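Local coordinates for protein MDM10 isoform 1 (Saccharomyces cerevisiae, PDB 7BTX) that helps tether the endoplasmic reticulum to mitochondria as part of the ERMES complex and takes part in late assembly steps of the outer-membrane TOM translocase, at residues M5-L9 against E154-I158. Coordinates in Å, arbitrary orientation, origin at the centre of the assembly. Numbering follows the deposited sequence.
Sequences MDQVL and EAMII
The first turn of the N-terminal helix 5-16 lies along the wall strand 152-162, the short axes running nearly parallel (14°) and 10.2 Å apart at closest approach. Segment 5-9 is helical, closed by the Leu9 N to Met5 O hydrogen bond of 3.2 Å; segment 154-158 is extended and turns Glu154, Met156 and Ile158 toward the helix, while Ala155 points away. In register, the CA atoms of Met5 and Met156 stand 7.6 Å apart, those of Leu9 and Ile158 8.4 Å. No hydrogen bond crosses the gap, which is filled mainly by two interleaved methionines. Met5, t at chi1 and chi2 and m at chi3, reaches across to the strand backbone: its CE lies 3.6 Å from Ala155 O and 3.8 Å from Glu154 CD. Met156, also t at chi1 and chi2 but p at chi3, extends the other way. Its SD lies 3.8 Å from Met5 CG, and its CE fits against the helical turn, 3.5 Å from Met5 O, 3.8 Å from Val8 CG1 and 4.1 Å from Leu9 CB. One turn on, Leu9 CD1 meets Ile158 CD1 at 3.7 Å, continuing the apolar seam. Glu154 OE2 is hydrogen-bonded to Tyr143 OH on the adjacent strand 140-147, which Met5 also touches; Leu9 reaches Met168 and Lys170 on strand 165-174, so this turn of helix lies over three neighbouring strands. Backbone hydrogen bonds of Met156 with Tyr143 and of Ile157 with Leu169 tie the strand to its two antiparallel neighbours. The N-terminal helix thus packs inside the lumen against the barrel wall, as in the VDAC/Tom40-type mitochondrial outer-membrane beta-barrels.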
loop_
_atom_site.group_PDB
_atom_site.type_symbol
_atom_site.label_atom_id
_atom_site.label_comp_id
_atom_site.label_asym_id
_atom_site.label_seq_id
_atom_site.Cartn_x
_atom_site.Cartn_y
_atom_site.Cartn_z
ATOM N N MET D 5 -3.337 -5.535 27.410
ATOM C CA MET D 5 -3.091 -6.680 28.282
ATOM C C MET D 5 -2.607 -6.236 29.656
ATOM O O MET D 5 -2.784 -6.953 30.644
ATOM C CB MET D 5 -2.075 -7.617 27.634
ATOM C CG MET D 5 -2.152 -9.052 28.102
ATOM S SD MET D 5 -0.574 -9.912 27.999
ATOM C CE MET D 5 -0.518 -10.402 26.287
ATOM N N ASP D 6 -2.000 -5.051 29.740
ATOM C CA ASP D 6 -1.481 -4.569 31.014
ATOM C C ASP D 6 -2.503 -3.756 31.791
ATOM O O ASP D 6 -2.272 -3.455 32.965
ATOM C CB ASP D 6 -0.222 -3.733 30.793
ATOM C CG ASP D 6 0.778 -4.415 29.891
ATOM O OD1 ASP D 6 1.115 -5.589 30.151
ATOM O OD2 ASP D 6 1.234 -3.776 28.922
ATOM N N GLN D 7 -3.619 -3.375 31.169
ATOM C CA GLN D 7 -4.685 -2.746 31.939
ATOM C C GLN D 7 -5.798 -3.729 32.266
ATOM O O GLN D 7 -6.605 -3.464 33.160
ATOM C CB GLN D 7 -5.242 -1.526 31.207
ATOM C CG GLN D 7 -5.538 -1.726 29.737
ATOM C CD GLN D 7 -5.797 -0.413 29.020
ATOM O OE1 GLN D 7 -6.105 0.595 29.650
ATOM N NE2 GLN D 7 -5.660 -0.416 27.701
ATOM N N VAL D 8 -5.867 -4.852 31.549
ATOM C CA VAL D 8 -6.615 -6.003 32.045
ATOM C C VAL D 8 -5.933 -6.557 33.286
ATOM O O VAL D 8 -6.588 -6.899 34.278
ATOM C CB VAL D 8 -6.743 -7.071 30.940
ATOM C CG1 VAL D 8 -7.303 -8.354 31.488
ATOM C CG2 VAL D 8 -7.627 -6.588 29.826
ATOM N N LEU D 9 -4.601 -6.612 33.256
ATOM C CA LEU D 9 -3.822 -7.184 34.348
ATOM C C LEU D 9 -3.906 -6.323 35.600
ATOM O O LEU D 9 -4.047 -6.840 36.712
ATOM C CB LEU D 9 -2.375 -7.343 33.895
ATOM C CG LEU D 9 -1.328 -7.644 34.948
ATOM C CD1 LEU D 9 -1.514 -9.055 35.362
ATOM C CD2 LEU D 9 0.059 -7.439 34.391
ATOM N N GLU D 154 -2.459 -13.081 21.023
ATOM C CA GLU D 154 -1.885 -12.838 22.335
ATOM C C GLU D 154 -2.809 -13.454 23.371
ATOM O O GLU D 154 -4.005 -13.607 23.121
ATOM C CB GLU D 154 -1.662 -11.343 22.573
ATOM C CG GLU D 154 -2.801 -10.598 23.218
ATOM C CD GLU D 154 -2.508 -9.127 23.368
ATOM O OE1 GLU D 154 -1.492 -8.672 22.809
ATOM O OE2 GLU D 154 -3.289 -8.424 24.037
ATOM N N ALA D 155 -2.273 -13.863 24.510
ATOM C CA ALA D 155 -3.068 -14.535 25.521
ATOM C C ALA D 155 -2.491 -14.243 26.895
ATOM O O ALA D 155 -1.332 -13.857 27.034
ATOM C CB ALA D 155 -3.126 -16.043 25.264
ATOM N N MET D 156 -3.319 -14.433 27.916
ATOM C CA MET D 156 -2.905 -14.240 29.296
ATOM C C MET D 156 -3.816 -15.008 30.239
ATOM O O MET D 156 -5.033 -14.821 30.223
ATOM C CB MET D 156 -2.910 -12.761 29.669
ATOM C CG MET D 156 -2.438 -12.496 31.076
ATOM S SD MET D 156 -2.246 -10.757 31.449
ATOM C CE MET D 156 -3.941 -10.218 31.353
ATOM N N ILE D 157 -3.241 -15.873 31.063
ATOM C CA ILE D 157 -3.971 -16.592 32.096
ATOM C C ILE D 157 -3.377 -16.192 33.431
ATOM O O ILE D 157 -2.158 -16.243 33.605
ATOM C CB ILE D 157 -3.888 -18.116 31.899
ATOM C CG1 ILE D 157 -4.346 -18.508 30.499
ATOM C CG2 ILE D 157 -4.712 -18.837 32.934
ATOM C CD1 ILE D 157 -3.899 -19.871 30.092
ATOM N N ILE D 158 -4.222 -15.780 34.364
ATOM C CA ILE D 158 -3.804 -15.464 35.722
ATOM C C ILE D 158 -4.527 -16.437 36.634
ATOM O O ILE D 158 -5.733 -16.652 36.483
ATOM C CB ILE D 158 -4.123 -14.017 36.110
ATOM C CG1 ILE D 158 -3.623 -13.045 35.055
ATOM C CG2 ILE D 158 -3.492 -13.672 37.428
ATOM C CD1 ILE D 158 -4.149 -11.663 35.257
#